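Local coordinates for CCHC-type domain-containing protein (Trypanosoma brucei brucei, PDB 7C4C) that probably degrades RNA from the 3' end as a 3'-5' exonuclease of the RNase D type, and binds zinc, manganese and nucleoside monophosphates, at residues 37-42 against 193-198; 100-105 against 139-144; 122-127 against 200-205. All coordinates share one frame; numbering follows the deposited sequence.

Interaction 1 of 3, residues 37-42 against 193-198. With MN (manganese (II) ion), chain I; MN (manganese (II) ion), chain H; ZN (zinc ion), chain E; 5GP (guanosine-5'-monophosphate), chain N.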
loop_
_atom_site.group_PDB
_atom_site.type_symbol
_atom_site.label_atom_id
_atom_site.label_comp_id
_atom_site.label_asym_id
_atom_site.label_seq_id
_atom_site.Cartn_x
_atom_site.Cartn_y
_atom_site.Cartn_z
ATOM N N SER A 37 18.317 -3.225 4.130
ATOM C CA SER A 37 17.398 -2.621 3.180
ATOM C C SER A 37 17.502 -1.101 3.259
ATOM O O SER A 37 17.626 -0.527 4.348
ATOM C CB SER A 37 15.957 -3.064 3.454
ATOM O OG SER A 37 15.863 -4.482 3.456
ATOM N N ILE A 38 17.430 -0.449 2.106
ATOM C CA ILE A 38 17.434 1.005 2.024
ATOM C C ILE A 38 16.282 1.415 1.131
ATOM O O ILE A 38 16.255 1.042 -0.045
ATOM C CB ILE A 38 18.749 1.546 1.454
ATOM C CG1 ILE A 38 19.934 0.934 2.187
ATOM C CG2 ILE A 38 18.779 3.055 1.542
ATOM C CD1 ILE A 38 21.278 1.317 1.584
ATOM N N ALA A 39 15.334 2.166 1.682
ATOM C CA ALA A 39 14.308 2.784 0.854
ATOM C C ALA A 39 14.916 3.945 0.092
ATOM O O ALA A 39 15.733 4.690 0.630
ATOM C CB ALA A 39 13.152 3.282 1.716
ATOM N N LEU A 40 14.511 4.111 -1.156
ATOM C CA LEU A 40 15.066 5.148 -2.011
ATOM C C LEU A 40 13.959 5.881 -2.747
ATOM O O LEU A 40 12.921 5.296 -3.079
ATOM C CB LEU A 40 16.036 4.570 -3.032
ATOM C CG LEU A 40 17.382 4.087 -2.501
ATOM C CD1 LEU A 40 18.148 3.474 -3.663
ATOM C CD2 LEU A 40 18.164 5.244 -1.886
ATOM N N ASP A 41 14.206 7.167 -3.010
ATOM C CA ASP A 41 13.309 7.994 -3.806
ATOM C C ASP A 41 14.098 9.203 -4.315
ATOM O O ASP A 41 15.175 9.520 -3.805
ATOM C CB ASP A 41 12.081 8.410 -2.981
ATOM C CG ASP A 41 10.933 8.920 -3.836
ATOM O OD1 ASP A 41 10.587 8.265 -4.843
ATOM O OD2 ASP A 41 10.363 9.975 -3.480
ATOM N N ILE A 42 13.552 9.870 -5.330
ATOM C CA ILE A 42 14.230 10.966 -6.016
ATOM C C ILE A 42 13.266 12.127 -6.180
ATOM O O ILE A 42 12.105 11.928 -6.548
ATOM C CB ILE A 42 14.758 10.513 -7.393
ATOM C CG1 ILE A 42 15.888 9.511 -7.210
ATOM C CG2 ILE A 42 15.247 11.686 -8.229
ATOM C CD1 ILE A 42 16.461 9.065 -8.502
ATOM N N ARG A 193 10.155 7.396 4.081
ATOM C CA ARG A 193 9.547 6.836 5.289
ATOM C C ARG A 193 8.394 5.905 4.949
ATOM O O ARG A 193 8.228 4.855 5.582
ATOM C CB ARG A 193 9.026 7.941 6.216
ATOM C CG ARG A 193 10.065 8.765 6.925
ATOM C CD ARG A 193 9.456 9.528 8.110
ATOM N NE ARG A 193 10.303 10.661 8.465
ATOM C CZ ARG A 193 10.049 11.925 8.117
ATOM N NH1 ARG A 193 8.951 12.226 7.425
ATOM N NH2 ARG A 193 10.897 12.889 8.464
ATOM N N HIS A 194 7.552 6.292 3.987
ATOM C CA HIS A 194 6.423 5.437 3.642
ATOM C C HIS A 194 6.902 4.139 3.022
ATOM O O HIS A 194 6.305 3.083 3.250
ATOM C CB HIS A 194 5.476 6.144 2.677
ATOM C CG HIS A 194 4.880 7.404 3.216
ATOM N ND1 HIS A 194 4.572 8.480 2.409
ATOM C CD2 HIS A 194 4.503 7.750 4.470
ATOM C CE1 HIS A 194 4.043 9.440 3.146
ATOM N NE2 HIS A 194 3.991 9.023 4.399
ATOM N N ILE A 195 7.975 4.203 2.232
ATOM C CA ILE A 195 8.459 3.016 1.527
ATOM C C ILE A 195 8.990 1.993 2.514
ATOM O O ILE A 195 8.639 0.810 2.452
ATOM C CB ILE A 195 9.529 3.403 0.488
ATOM C CG1 ILE A 195 8.895 4.239 -0.637
ATOM C CG2 ILE A 195 10.268 2.145 -0.044
ATOM C CD1 ILE A 195 9.922 4.805 -1.623
ATOM N N LEU A 196 9.841 2.426 3.444
ATOM C CA LEU A 196 10.387 1.485 4.419
ATOM C C LEU A 196 9.292 0.944 5.331
ATOM O O LEU A 196 9.255 -0.262 5.625
ATOM C CB LEU A 196 11.493 2.157 5.235
ATOM C CG LEU A 196 12.244 1.257 6.217
ATOM C CD1 LEU A 196 13.163 0.304 5.449
ATOM C CD2 LEU A 196 13.049 2.096 7.199
ATOM N N LEU A 197 8.392 1.815 5.794
ATOM C CA LEU A 197 7.281 1.336 6.608
ATOM C C LEU A 197 6.502 0.279 5.852
ATOM O O LEU A 197 6.126 -0.756 6.415
ATOM C CB LEU A 197 6.373 2.507 7.007
ATOM C CG LEU A 197 5.089 2.298 7.812
ATOM C CD1 LEU A 197 4.681 3.601 8.476
ATOM C CD2 LEU A 197 3.973 1.877 6.925
ATOM N N LEU A 198 6.274 0.510 4.564
ATOM C CA LEU A 198 5.487 -0.432 3.778
ATOM C C LEU A 198 6.195 -1.776 3.659
ATOM O O LEU A 198 5.547 -2.828 3.735
ATOM C CB LEU A 198 5.192 0.163 2.408
ATOM C CG LEU A 198 4.252 -0.654 1.540
ATOM C CD1 LEU A 198 2.864 -0.725 2.197
ATOM C CD2 LEU A 198 4.184 -0.044 0.144
HETATM MN MN MN I . 9.328 8.636 -6.452
HETATM MN MN MN H . 8.960 11.628 -3.927
HETATM ZN ZN ZN E . 4.246 10.670 5.918
HETATM P P 5GP N . 7.711 10.931 -6.793
HETATM O O1P 5GP N . 6.372 11.280 -6.181
HETATM O O2P 5GP N . 8.815 10.684 -5.787
HETATM O O3P 5GP N . 7.648 9.891 -7.892
HETATM O "O5'" 5GP N . 8.187 12.255 -7.548
HETATM C "C5'" 5GP N . 9.463 12.300 -8.171
HETATM C "C4'" 5GP N . 9.604 13.448 -9.143
HETATM O "O4'" 5GP N . 8.633 13.316 -10.212
HETATM C "C3'" 5GP N . 9.359 14.848 -8.595
HETATM O "O3'" 5GP N . 10.464 15.384 -7.886
HETATM C "C2'" 5GP N . 9.010 15.634 -9.849
HETATM O "O2'" 5GP N . 10.183 15.949 -10.585
HETATM C "C1'" 5GP N . 8.216 14.597 -10.641
HETATM N N9 5GP N . 6.767 14.720 -10.396
HETATM C C8 5GP N . 6.050 13.998 -9.519
HETATM N N7 5GP N . 4.752 14.373 -9.582
HETATM C C5 5GP N . 4.673 15.336 -10.517
HETATM C C6 5GP N . 3.611 16.075 -11.007
HETATM O O6 5GP N . 2.468 15.873 -10.532
HETATM N N1 5GP N . 3.838 16.984 -11.973
HETATM C C2 5GP N . 5.072 17.191 -12.466
HETATM N N2 5GP N . 5.256 18.123 -13.430
HETATM N N3 5GP N . 6.131 16.480 -12.006
HETATM C C4 5GP N . 5.942 15.547 -11.036
HETATM O O HOH W 1 6.152 10.589 7.287
HETATM O O HOH W 2 9.823 6.780 -7.289
HETATM O O HOH W 3 10.936 9.518 -7.732
#
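I195 packs against A39 and L40 of strand 37-44, where helix 182-202 covers the sheet. The axes of the short segments come within 7.4 Å and run roughly antiparallel, at 146°. From CB outward, I195 first meets the methyl of A39. Its CG2 branch, set anti to the backbone N, presses on A39 CB at 3.6 Å. The other branch, CG1, stays beside the backbone N and runs out fully extended, which takes CD1 past A39 to lie 3.4 Å from L40 O and then within loose reach of D41 CB. L196 adds the flank on the next helical position, its CB 4.0 Å from A39 CB. The small A39 lets the helix come this close, with the A39 and L196 CA atoms 5.5 Å apart.

One residue beyond L40 the strand turns polar. D41, with CG anti to its N (chi1 -163°), splits its carboxylate between two manganese ions: OD1 binds one at 2.1 Å and OD2 the other at 2.2 Å. Both ions also hold O2P of the bound guanosine monophosphate, and E43 and D191 add carboxylates to the site. This is the two-metal centre expected of a DEDD-type exonuclease, with D41 and E43 on the strand and D191 one turn before I195 on helix 182-202.

Elsewhere on that helix, H194 NE2 binds a zinc ion together with E158, and R193 NH1 donates to water 1 of the same ion. No hydrogen bond joins strand 37-42 to helix 193-198. The apolar packing of A39, I195 and L196 therefore sets their spacing, while the manganese ions at the polar end probably balance the negative charge of the phosphate and carboxylates drawn together there.

Interaction 2 of 3, residues 100-105 against 139-144. With 5GP (guanosine-5'-monophosphate), chain P.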
loop_
_atom_site.group_PDB
_atom_site.type_symbol
_atom_site.label_atom_id
_atom_site.label_comp_id
_atom_site.label_asym_id
_atom_site.label_seq_id
_atom_site.Cartn_x
_atom_site.Cartn_y
_atom_site.Cartn_z
ATOM N N PHE A 100 12.063 0.706 -3.794
ATOM C CA PHE A 100 11.426 1.812 -4.488
ATOM C C PHE A 100 9.923 1.638 -4.390
ATOM O O PHE A 100 9.422 0.558 -4.059
ATOM C CB PHE A 100 11.847 1.871 -5.971
ATOM C CG PHE A 100 13.307 2.173 -6.181
ATOM C CD1 PHE A 100 14.264 1.194 -5.985
ATOM C CD2 PHE A 100 13.718 3.442 -6.585
ATOM C CE1 PHE A 100 15.608 1.464 -6.168
ATOM C CE2 PHE A 100 15.065 3.726 -6.771
ATOM C CZ PHE A 100 16.012 2.727 -6.556
ATOM N N PHE A 101 9.204 2.718 -4.683
ATOM C CA PHE A 101 7.776 2.659 -4.981
ATOM C C PHE A 101 7.621 3.226 -6.385
ATOM O O PHE A 101 7.731 4.444 -6.575
ATOM C CB PHE A 101 6.953 3.436 -3.963
ATOM C CG PHE A 101 5.482 3.118 -4.013
ATOM C CD1 PHE A 101 4.973 2.036 -3.307
ATOM C CD2 PHE A 101 4.615 3.893 -4.758
ATOM C CE1 PHE A 101 3.614 1.738 -3.342
ATOM C CE2 PHE A 101 3.232 3.597 -4.808
ATOM C CZ PHE A 101 2.736 2.526 -4.106
ATOM N N ASP A 102 7.369 2.348 -7.363
ATOM C CA ASP A 102 7.471 2.671 -8.795
ATOM C C ASP A 102 8.876 3.156 -9.137
ATOM O O ASP A 102 9.198 4.330 -8.946
ATOM C CB ASP A 102 6.444 3.724 -9.264
ATOM C CG ASP A 102 6.540 4.001 -10.792
ATOM O OD1 ASP A 102 7.277 3.252 -11.473
ATOM O OD2 ASP A 102 5.834 4.885 -11.335
ATOM N N CYS A 103 9.703 2.267 -9.673
ATOM C CA CYS A 103 11.117 2.549 -9.870
ATOM C C CYS A 103 11.444 3.038 -11.270
ATOM O O CYS A 103 12.596 3.407 -11.506
ATOM C CB CYS A 103 11.954 1.299 -9.587
ATOM S SG CYS A 103 11.759 -0.006 -10.820
ATOM N N ARG A 104 10.462 3.052 -12.185
ATOM C CA ARG A 104 10.718 3.199 -13.624
ATOM C C ARG A 104 11.505 4.468 -13.944
ATOM O O ARG A 104 12.622 4.413 -14.476
ATOM C CB ARG A 104 9.393 3.189 -14.392
ATOM C CG ARG A 104 8.767 1.810 -14.502
ATOM C CD ARG A 104 7.356 1.872 -15.028
ATOM N NE ARG A 104 6.489 2.654 -14.158
ATOM C CZ ARG A 104 5.188 2.838 -14.370
ATOM N NH1 ARG A 104 4.595 2.288 -15.423
ATOM N NH2 ARG A 104 4.477 3.577 -13.523
ATOM N N ARG A 105 10.932 5.627 -13.639
ATOM C CA ARG A 105 11.608 6.871 -13.970
ATOM C C ARG A 105 12.816 7.123 -13.071
ATOM O O ARG A 105 13.799 7.734 -13.517
ATOM C CB ARG A 105 10.621 8.019 -13.881
ATOM C CG ARG A 105 9.287 7.663 -14.479
ATOM C CD ARG A 105 9.041 8.404 -15.754
ATOM N NE ARG A 105 9.923 8.001 -16.848
ATOM C CZ ARG A 105 9.611 7.076 -17.757
ATOM N NH1 ARG A 105 8.444 6.438 -17.681
ATOM N NH2 ARG A 105 10.462 6.791 -18.742
ATOM N N ASN A 139 -4.021 -5.917 -12.821
ATOM C CA ASN A 139 -2.655 -5.450 -13.051
ATOM C C ASN A 139 -2.527 -3.933 -12.908
ATOM O O ASN A 139 -1.648 -3.325 -13.514
ATOM C CB ASN A 139 -2.151 -5.882 -14.430
ATOM C CG ASN A 139 -2.796 -5.092 -15.561
ATOM O OD1 ASN A 139 -3.971 -4.753 -15.483
ATOM N ND2 ASN A 139 -2.021 -4.776 -16.608
ATOM N N ARG A 140 -3.384 -3.302 -12.108
ATOM C CA ARG A 140 -3.307 -1.858 -11.953
ATOM C C ARG A 140 -2.218 -1.470 -10.955
ATOM O O ARG A 140 -1.928 -2.192 -9.994
ATOM C CB ARG A 140 -4.648 -1.282 -11.504
ATOM C CG ARG A 140 -5.676 -1.248 -12.615
ATOM C CD ARG A 140 -6.965 -0.552 -12.197
ATOM N NE ARG A 140 -7.655 -1.252 -11.110
ATOM C CZ ARG A 140 -8.523 -2.251 -11.276
ATOM N NH1 ARG A 140 -8.815 -2.693 -12.491
ATOM N NH2 ARG A 140 -9.099 -2.811 -10.218
ATOM N N ARG A 141 -1.587 -0.330 -11.221
ATOM C CA ARG A 141 -0.706 0.304 -10.256
ATOM C C ARG A 141 -1.548 1.191 -9.354
ATOM O O ARG A 141 -2.406 1.923 -9.841
ATOM C CB ARG A 141 0.369 1.141 -10.952
ATOM C CG ARG A 141 1.469 0.307 -11.586
ATOM C CD ARG A 141 2.436 1.168 -12.369
ATOM N NE ARG A 141 3.285 0.327 -13.203
ATOM C CZ ARG A 141 4.499 -0.094 -12.863
ATOM N NH1 ARG A 141 5.022 0.271 -11.700
ATOM N NH2 ARG A 141 5.191 -0.877 -13.692
ATOM N N SER A 142 -1.312 1.113 -8.049
ATOM C CA SER A 142 -1.933 2.014 -7.091
ATOM C C SER A 142 -0.915 3.042 -6.628
ATOM O O SER A 142 0.287 2.762 -6.567
ATOM C CB SER A 142 -2.464 1.263 -5.865
ATOM O OG SER A 142 -3.392 0.271 -6.245
ATOM N N GLY A 143 -1.409 4.224 -6.276
ATOM C CA GLY A 143 -0.554 5.236 -5.698
ATOM C C GLY A 143 -0.226 4.916 -4.261
ATOM O O GLY A 143 -0.842 4.050 -3.640
HETATM N N MSE A 144 0.778 5.618 -3.738
HETATM C CA MSE A 144 1.241 5.400 -2.373
HETATM C C MSE A 144 0.117 5.685 -1.385
HETATM O O MSE A 144 -0.070 4.942 -0.416
HETATM C CB MSE A 144 2.466 6.275 -2.063
HETATM C CG MSE A 144 2.990 6.138 -0.625
HETATM SE SE MSE A 144 3.341 4.264 -0.046
HETATM C CE MSE A 144 5.245 4.190 -0.524
HETATM P P 5GP P . -3.084 6.575 -10.432
HETATM O O1P 5GP P . -4.228 5.585 -10.451
HETATM O O2P 5GP P . -2.731 7.120 -11.796
HETATM O O3P 5GP P . -3.166 7.631 -9.354
HETATM O "O5'" 5GP P . -1.813 5.707 -10.009
HETATM C "C5'" 5GP P . -0.696 6.307 -9.363
HETATM C "C4'" 5GP P . 0.609 5.673 -9.788
HETATM O "O4'" 5GP P . 0.516 5.243 -11.177
HETATM C "C3'" 5GP P . 1.841 6.576 -9.738
HETATM O "O3'" 5GP P . 2.467 6.618 -8.465
HETATM C "C2'" 5GP P . 2.732 6.005 -10.833
HETATM O "O2'" 5GP P . 3.420 4.850 -10.370
HETATM C "C1'" 5GP P . 1.695 5.583 -11.874
HETATM N N9 5GP P . 1.364 6.682 -12.812
HETATM C C8 5GP P . 0.116 7.007 -13.205
HETATM N N7 5GP P . 0.160 8.057 -14.058
HETATM C C5 5GP P . 1.459 8.394 -14.206
HETATM C C6 5GP P . 2.102 9.374 -14.948
HETATM O O6 5GP P . 1.423 10.154 -15.652
HETATM N N1 5GP P . 3.439 9.473 -14.900
HETATM C C2 5GP P . 4.172 8.638 -14.142
HETATM N N2 5GP P . 5.527 8.748 -14.100
HETATM N N3 5GP P . 3.568 7.674 -13.412
HETATM C C4 5GP P . 2.216 7.528 -13.427
#
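A salt-bridge network of D102, R104 and R141 ties the turn leading into helix 104-114 to the loop before helix 144-152, beside a bound guanosine monophosphate in the exonuclease domain. R104 and R141 approach from opposite directions and lay their guanidinium groups flat on one another, planes 13° apart and centres 3.4 Å apart. The stack brings like charges together, and it is probably eased by anions around it: D237 forms salt bridges with both arginines, and D102 serves R104 directly. The NE and NH2 of R104 grip D102 side-on, one to each oxygen; NH2 reaches OD2 nearly straight at 2.9 Å. OD1 accepts from NE and, on the opposite face of the carboxylate, from R104 N, a capping bond. R141 NH1 lies 3.7 Å from D102 OD1, a long salt bridge felt through charge alone, while R141 NE is given to E242 O and R104 NH1 to P240 O. The nucleotide O2' donates to D102 OD2 at 2.6 Å.

Next to this network, one residue before D102, is a Met-aromatic contact. F101 carries its ring, CG anti to the backbone N, over to M144, a selenomethionine bent at chi2 and chi3. The selenium sits over one face, 4.3 Å from the ring centroid, and the methyl CE rests over the same ring, 3.5 Å from CD1.

Interaction 3 of 3, residues 122-127 against 200-205. With 5GP (guanosine-5'-monophosphate), chain P.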
loop_
_atom_site.group_PDB
_atom_site.type_symbol
_atom_site.label_atom_id
_atom_site.label_comp_id
_atom_site.label_asym_id
_atom_site.label_seq_id
_atom_site.Cartn_x
_atom_site.Cartn_y
_atom_site.Cartn_z
ATOM N N LEU A 122 13.877 -3.819 -5.299
ATOM C CA LEU A 122 12.544 -4.396 -5.100
ATOM C C LEU A 122 11.532 -3.259 -5.159
ATOM O O LEU A 122 11.616 -2.322 -4.354
ATOM C CB LEU A 122 12.447 -5.129 -3.764
ATOM C CG LEU A 122 11.036 -5.565 -3.390
ATOM C CD1 LEU A 122 10.658 -6.721 -4.279
ATOM C CD2 LEU A 122 10.931 -5.979 -1.926
ATOM N N ASP A 123 10.584 -3.320 -6.109
ATOM C CA ASP A 123 9.615 -2.236 -6.289
ATOM C C ASP A 123 8.327 -2.617 -5.554
ATOM O O ASP A 123 7.667 -3.600 -5.912
ATOM C CB ASP A 123 9.382 -1.965 -7.778
ATOM C CG ASP A 123 8.416 -0.791 -8.034
ATOM O OD1 ASP A 123 7.958 -0.152 -7.059
ATOM O OD2 ASP A 123 8.182 -0.456 -9.221
ATOM N N LEU A 124 7.957 -1.845 -4.523
ATOM C CA LEU A 124 6.810 -2.266 -3.708
ATOM C C LEU A 124 5.473 -1.962 -4.360
ATOM O O LEU A 124 4.495 -2.667 -4.091
ATOM C CB LEU A 124 6.832 -1.645 -2.309
ATOM C CG LEU A 124 8.110 -1.927 -1.515
ATOM C CD1 LEU A 124 8.189 -1.000 -0.300
ATOM C CD2 LEU A 124 8.147 -3.361 -1.100
ATOM N N GLN A 125 5.388 -0.919 -5.184
ATOM C CA GLN A 125 4.192 -0.763 -6.004
ATOM C C GLN A 125 3.991 -1.995 -6.865
ATOM O O GLN A 125 2.871 -2.507 -6.983
ATOM C CB GLN A 125 4.292 0.482 -6.886
ATOM C CG GLN A 125 3.001 0.824 -7.617
ATOM C CD GLN A 125 3.151 1.933 -8.663
ATOM O OE1 GLN A 125 3.903 1.784 -9.619
ATOM N NE2 GLN A 125 2.408 3.033 -8.498
ATOM N N VAL A 126 5.073 -2.491 -7.465
ATOM C CA VAL A 126 4.988 -3.712 -8.258
ATOM C C VAL A 126 4.639 -4.885 -7.353
ATOM O O VAL A 126 3.876 -5.779 -7.737
ATOM C CB VAL A 126 6.310 -3.939 -9.027
ATOM C CG1 VAL A 126 6.487 -5.393 -9.428
ATOM C CG2 VAL A 126 6.363 -3.040 -10.249
ATOM N N PHE A 127 5.155 -4.877 -6.118
ATOM C CA PHE A 127 4.791 -5.926 -5.177
ATOM C C PHE A 127 3.289 -5.935 -4.931
ATOM O O PHE A 127 2.638 -6.987 -5.002
ATOM C CB PHE A 127 5.551 -5.739 -3.870
ATOM C CG PHE A 127 5.713 -6.994 -3.076
ATOM C CD1 PHE A 127 4.790 -8.020 -3.154
ATOM C CD2 PHE A 127 6.816 -7.155 -2.258
ATOM C CE1 PHE A 127 4.961 -9.184 -2.421
ATOM C CE2 PHE A 127 6.991 -8.315 -1.521
ATOM C CZ PHE A 127 6.066 -9.330 -1.603
ATOM N N ASN A 200 7.829 -3.358 5.768
ATOM C CA ASN A 200 7.611 -4.195 6.943
ATOM C C ASN A 200 6.319 -4.994 6.850
ATOM O O ASN A 200 6.210 -6.037 7.497
ATOM C CB ASN A 200 7.610 -3.349 8.217
ATOM C CG ASN A 200 8.984 -2.806 8.552
ATOM O OD1 ASN A 200 9.995 -3.451 8.303
ATOM N ND2 ASN A 200 9.027 -1.616 9.114
ATOM N N TYR A 201 5.356 -4.545 6.047
ATOM C CA TYR A 201 4.128 -5.298 5.828
ATOM C C TYR A 201 4.247 -6.327 4.707
ATOM O O TYR A 201 3.630 -7.392 4.797
ATOM C CB TYR A 201 2.972 -4.345 5.512
ATOM C CG TYR A 201 2.525 -3.472 6.672
ATOM C CD1 TYR A 201 3.110 -2.227 6.904
ATOM C CD2 TYR A 201 1.508 -3.884 7.523
ATOM C CE1 TYR A 201 2.700 -1.421 7.963
ATOM C CE2 TYR A 201 1.090 -3.087 8.583
ATOM C CZ TYR A 201 1.687 -1.861 8.799
ATOM O OH TYR A 201 1.263 -1.080 9.852
ATOM N N LEU A 202 5.029 -6.052 3.663
ATOM C CA LEU A 202 5.050 -6.898 2.471
ATOM C C LEU A 202 6.180 -7.919 2.466
ATOM O O LEU A 202 5.989 -9.040 1.981
ATOM C CB LEU A 202 5.147 -6.034 1.208
ATOM C CG LEU A 202 3.958 -5.092 1.069
ATOM C CD1 LEU A 202 4.032 -4.227 -0.181
ATOM C CD2 LEU A 202 2.700 -5.922 1.085
ATOM N N VAL A 203 7.344 -7.563 3.001
ATOM C CA VAL A 203 8.536 -8.404 2.958
ATOM C C VAL A 203 8.643 -9.180 4.263
ATOM O O VAL A 203 8.614 -8.585 5.349
ATOM C CB VAL A 203 9.796 -7.557 2.722
ATOM C CG1 VAL A 203 11.014 -8.442 2.519
ATOM C CG2 VAL A 203 9.595 -6.658 1.527
ATOM N N GLY A 204 8.776 -10.499 4.160
ATOM C CA GLY A 204 8.871 -11.345 5.340
ATOM C C GLY A 204 7.572 -11.488 6.106
ATOM O O GLY A 204 7.579 -11.433 7.343
ATOM N N ASN A 205 6.452 -11.662 5.404
ATOM C CA ASN A 205 5.134 -11.820 6.018
ATOM C C ASN A 205 4.461 -13.036 5.390
ATOM O O ASN A 205 4.137 -13.029 4.197
ATOM C CB ASN A 205 4.296 -10.551 5.834
ATOM C CG ASN A 205 2.871 -10.688 6.361
ATOM O OD1 ASN A 205 2.487 -11.719 6.912
ATOM N ND2 ASN A 205 2.083 -9.634 6.200
HETATM P P 5GP P . -3.084 6.575 -10.432
HETATM O O1P 5GP P . -4.228 5.585 -10.451
HETATM O O2P 5GP P . -2.731 7.120 -11.796
HETATM O O3P 5GP P . -3.166 7.631 -9.354
HETATM O "O5'" 5GP P . -1.813 5.707 -10.009
HETATM C "C5'" 5GP P . -0.696 6.307 -9.363
HETATM C "C4'" 5GP P . 0.609 5.673 -9.788
HETATM O "O4'" 5GP P . 0.516 5.243 -11.177
HETATM C "C3'" 5GP P . 1.841 6.576 -9.738
HETATM O "O3'" 5GP P . 2.467 6.618 -8.465
HETATM C "C2'" 5GP P . 2.732 6.005 -10.833
HETATM O "O2'" 5GP P . 3.420 4.850 -10.370
HETATM C "C1'" 5GP P . 1.695 5.583 -11.874
HETATM N N9 5GP P . 1.364 6.682 -12.812
HETATM C C8 5GP P . 0.116 7.007 -13.205
HETATM N N7 5GP P . 0.160 8.057 -14.058
HETATM C C5 5GP P . 1.459 8.394 -14.206
HETATM C C6 5GP P . 2.102 9.374 -14.948
HETATM O O6 5GP P . 1.423 10.154 -15.652
HETATM N N1 5GP P . 3.439 9.473 -14.900
HETATM C C2 5GP P . 4.172 8.638 -14.142
HETATM N N2 5GP P . 5.527 8.748 -14.100
HETATM N N3 5GP P . 3.568 7.674 -13.412
HETATM C C4 5GP P . 2.216 7.528 -13.427
#
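L202 and F127 meet through CH-pi contact: L202 CB lies over one face of the F127 ring, 4.2 Å from its centroid and offset toward the rim. The two side chains run alongside each other, pointing opposite ways. F127 has CG anti to its backbone N (chi1 -156°), which swings the ring away from its own helix toward the end of the other, and CZ also comes to 3.6 Å from L202 O.

Apolar packing extends the contact from this pair. V203 CG2 touches L122 CD2 at 3.8 Å and, more loosely, L124 CD2 and F127 CE2, so one methyl serves three partners. L202 CD1 meets L124 CD2. V203 is the first residue to leave helical geometry, so the contact falls just where helix 182-202 ends, against strand 121-123, the outermost strand on this side of the sheet of the RNase H-like exonuclease fold, and the helix 124-136 that follows it directly. Helix 212-226 covers further parts of the cluster, with V215 on both L122 and F127.

No hydrogen bond crosses between the two segments; those present lie within a segment or lead to D102, R141, S142 and the nucleotide. D123 is the N-cap of helix 124-136; its OD1 accepts only weakly from Q125 N but also takes D102 N, and its O accepts from F127 N at 2.8 Å. At the close of the other helix, N205 ND2 turns back to Y201 O, 3.1 Å away, the bond lying in the planes of both the amide and the carbonyl. Q125 leaves the backbone away from 200-205, and its chain, extended beyond CG, carries NE2 to O2' of the bound guanosine monophosphate, to which it donates at 2.8 Å. That amide is held at both ends, since Q125 OE1 accepts from R141 NH1 and Q125 NE2 also donates to S142 O.

In the fold
From the N terminus, strand 37-44 opens the loop that interaction 1 closes 151 residues later on helix 182-202. Within that loop lies the shorter one of interaction 2, which runs from 100-105 to 139-144. Interaction 3 starts between those two segments, at 122-127, and ends beyond 193-198, so it crosses both of the others. Interactions 1 and 3 fix successive parts of helix 182-202 to the same sheet, at a central and an outermost strand, with L124 meeting I195 and L198 between them. M144 joins interaction 2 to interaction 1 by packing on H194 and I195. Interactions 2 and 3 share one guanosine monophosphate.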